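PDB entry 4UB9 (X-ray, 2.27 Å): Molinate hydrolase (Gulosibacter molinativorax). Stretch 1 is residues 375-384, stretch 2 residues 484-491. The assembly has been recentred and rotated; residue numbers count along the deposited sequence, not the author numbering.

Stretch 1 (375-384) GCTDPDILED
Stretch 2 (484-491) LVTAYPRT

The first turn of a short helix is clamped to an irregular loop by an arginine bound to two aspartates, with a proline packed against both that arginine and a tyrosine. Both stretches belong to one chain, and residues that touch are at least 105 apart in sequence. The contact buries 441 Å², both sides summed.

Stretch 1 runs extended through Cys 376, Thr 377 and Asp 378 (psi 95°, 138° and 134°). It turns helical at Pro 379 (phi/psi -62/-29), and Asp 380, Ile 381 and Leu 382 follow with similar values. Leu 382 N bonds to Asp 378 O at 3.0 Å, and Glu 383 N to Pro 379 O at 2.8 Å. Asp 378 is the N-cap: its OD1 accepts from Asp 380 N at 2.9 Å.

Stretch 2 has no regular helix or strand. Val 485 (-71/-33) and Thr 486 (-80/-10) form a bend, Ala 487 is at -55/122, and Tyr 488 is extended at -163/143. A cis peptide bond precedes Pro 489. The register is set by CA pairs: Asp 378 and Val 485 are 6.0 Å apart, Pro 379 and Thr 486 6.3 Å.

Arg 490 points toward stretch 1 with chi1 m and chi2 and chi3 t. This extended chain carries its guanidinium to both acids. Its NH2 donates to Asp 378 OD2 and its NH1 to Asp 378 OD1, each at 2.8 Å, so the carboxylate (chi1 t) is gripped by two nitrogens. Arg 490 NH1 also reaches Asp 380 OD2 at 2.8 Å, a salt bridge whose hydrogen bond is weak. Asp 378 OD1 thus serves both the cap and the arginine. Within stretch 2, Arg 490 NH2 makes a weak bond to Val 485 O at 3.2 Å.

Asp 380 (chi1 m) also accepts through OD1 from Tyr 488 OH at 2.6 Å. Both acids leave CA sideways, but their ends come nearer stretch 2.

Pro 379 lies over one face of the Tyr 488 ring, with its CB 3.6 Å from the ring centroid and 14° off the normal, a CH-pi contact. Pro 379 CG lies over one face of the Arg 490 guanidinium. Proline suits this first helical position because its nitrogen has no hydrogen to donate, and its compact, puckered ring (C-gamma endo) sets CB over the tyrosine face and CG over the guanidinium face.

Val 485 CG2 adds apolar packing, 3.9 Å from Pro 379 CD and 4.1 Å from Cys 376 SG. Cys 376 and Val 485 are buried, and both point toward the opposing stretch. Cys 376 SG (chi1 t) also lies 3.9 Å from Thr 486 CG2.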

# COMPACT_ATOMS: atom_id res chain seq x y z
N GLY A 375 20.80 6.52 17.56
CA GLY A 375 19.81 7.36 18.27
C GLY A 375 19.25 6.64 19.47
O GLY A 375 19.43 5.46 19.65
N CYS A 376 18.57 7.39 20.31
CA CYS A 376 17.91 6.81 21.47
C CYS A 376 16.52 6.35 21.04
O CYS A 376 15.53 7.09 21.03
CB CYS A 376 17.88 7.79 22.62
SG CYS A 376 16.89 7.17 23.99
N THR A 377 16.46 5.07 20.71
CA THR A 377 15.29 4.48 20.09
C THR A 377 14.14 4.27 21.06
O THR A 377 14.31 3.86 22.19
CB THR A 377 15.65 3.12 19.46
OG1 THR A 377 16.81 3.31 18.65
CG2 THR A 377 14.52 2.59 18.57
N ASP A 378 12.94 4.58 20.59
CA ASP A 378 11.76 4.48 21.44
C ASP A 378 11.60 3.05 21.96
O ASP A 378 11.67 2.10 21.18
CB ASP A 378 10.50 4.88 20.66
CG ASP A 378 9.30 5.08 21.56
OD1 ASP A 378 8.62 4.08 21.86
OD2 ASP A 378 9.01 6.23 21.93
N PRO A 379 11.33 2.90 23.26
CA PRO A 379 11.20 1.55 23.85
C PRO A 379 10.09 0.71 23.28
O PRO A 379 10.25 -0.49 23.17
CB PRO A 379 10.92 1.81 25.30
CG PRO A 379 10.54 3.26 25.40
CD PRO A 379 11.22 3.96 24.27
N ASP A 380 9.03 1.32 22.80
CA ASP A 380 8.00 0.52 22.09
C ASP A 380 8.55 -0.13 20.83
O ASP A 380 8.15 -1.24 20.46
CB ASP A 380 6.75 1.33 21.72
CG ASP A 380 5.80 1.51 22.86
OD1 ASP A 380 5.76 0.67 23.78
OD2 ASP A 380 5.05 2.49 22.81
N ILE A 381 9.45 0.57 20.16
CA ILE A 381 10.08 0.03 18.93
C ILE A 381 11.15 -1.01 19.25
O ILE A 381 11.28 -2.02 18.57
CB ILE A 381 10.71 1.17 18.09
CG1 ILE A 381 9.61 2.07 17.52
CG2 ILE A 381 11.58 0.63 16.95
CD1 ILE A 381 8.92 1.48 16.31
N LEU A 382 11.94 -0.74 20.28
CA LEU A 382 12.91 -1.75 20.77
C LEU A 382 12.20 -3.04 21.18
O LEU A 382 12.64 -4.15 20.89
CB LEU A 382 13.69 -1.24 21.96
CG LEU A 382 14.67 -0.11 21.65
CD1 LEU A 382 15.34 0.37 22.94
CD2 LEU A 382 15.71 -0.53 20.63
N GLU A 383 11.09 -2.84 21.88
CA GLU A 383 10.30 -3.94 22.40
C GLU A 383 9.83 -4.90 21.28
O GLU A 383 9.58 -6.04 21.53
CB GLU A 383 9.09 -3.35 23.17
CG GLU A 383 8.34 -4.35 24.01
CD GLU A 383 9.19 -4.89 25.18
OE1 GLU A 383 10.01 -4.14 25.75
OE2 GLU A 383 9.07 -6.10 25.47
N ASP A 384 9.67 -4.40 20.06
CA ASP A 384 9.29 -5.24 18.92
C ASP A 384 10.38 -6.18 18.46
O ASP A 384 10.11 -7.11 17.72
CB ASP A 384 8.96 -4.40 17.66
CG ASP A 384 7.60 -3.68 17.72
OD1 ASP A 384 6.90 -3.71 18.75
OD2 ASP A 384 7.24 -3.08 16.67
N LEU A 484 12.47 10.26 29.73
CA LEU A 484 11.39 10.83 28.95
C LEU A 484 11.02 9.80 27.89
O LEU A 484 10.01 9.10 28.04
CB LEU A 484 11.82 12.17 28.36
CG LEU A 484 10.76 12.94 27.58
CD1 LEU A 484 9.49 13.15 28.40
CD2 LEU A 484 11.34 14.27 27.15
N VAL A 485 11.83 9.66 26.84
CA VAL A 485 11.54 8.57 25.89
C VAL A 485 11.82 7.22 26.50
O VAL A 485 11.11 6.25 26.22
CB VAL A 485 12.08 8.75 24.43
CG1 VAL A 485 12.82 10.03 24.21
CG2 VAL A 485 12.82 7.55 23.93
N THR A 486 12.83 7.16 27.37
CA THR A 486 13.17 5.88 28.03
C THR A 486 12.27 5.52 29.20
O THR A 486 12.35 4.42 29.70
CB THR A 486 14.63 5.81 28.52
OG1 THR A 486 14.89 6.91 29.40
CG2 THR A 486 15.53 5.82 27.33
N ALA A 487 11.43 6.44 29.64
CA ALA A 487 10.41 6.10 30.66
C ALA A 487 9.57 4.93 30.19
O ALA A 487 8.94 4.98 29.15
CB ALA A 487 9.52 7.29 30.98
N TYR A 488 9.56 3.88 30.99
CA TYR A 488 8.92 2.64 30.60
C TYR A 488 8.69 1.76 31.82
O TYR A 488 9.54 1.68 32.69
CB TYR A 488 9.81 1.90 29.62
CG TYR A 488 9.08 1.14 28.53
CD1 TYR A 488 8.24 1.83 27.63
CD2 TYR A 488 9.22 -0.23 28.38
CE1 TYR A 488 7.56 1.16 26.63
CE2 TYR A 488 8.54 -0.90 27.38
CZ TYR A 488 7.72 -0.20 26.51
OH TYR A 488 7.07 -0.84 25.48
N PRO A 489 7.56 1.03 31.87
CA PRO A 489 6.47 0.96 30.89
C PRO A 489 5.62 2.20 30.91
O PRO A 489 5.79 3.05 31.74
CB PRO A 489 5.63 -0.22 31.37
CG PRO A 489 6.43 -0.89 32.43
CD PRO A 489 7.32 0.14 33.01
N ARG A 490 4.69 2.26 29.99
CA ARG A 490 3.87 3.45 29.81
C ARG A 490 2.47 3.22 30.32
O ARG A 490 1.74 2.41 29.79
CB ARG A 490 3.85 3.85 28.32
CG ARG A 490 5.11 4.63 27.92
CD ARG A 490 5.36 4.62 26.41
NE ARG A 490 6.59 5.34 26.05
CZ ARG A 490 7.17 5.31 24.85
NH1 ARG A 490 6.65 4.59 23.85
NH2 ARG A 490 8.28 5.99 24.65
N THR A 491 2.11 3.93 31.39
CA THR A 491 0.81 3.71 32.01
C THR A 491 -0.25 4.56 31.27
O THR A 491 -0.01 5.73 30.91
CB THR A 491 0.79 3.94 33.56
OG1 THR A 491 0.33 5.26 33.84
CG2 THR A 491 2.18 3.69 34.23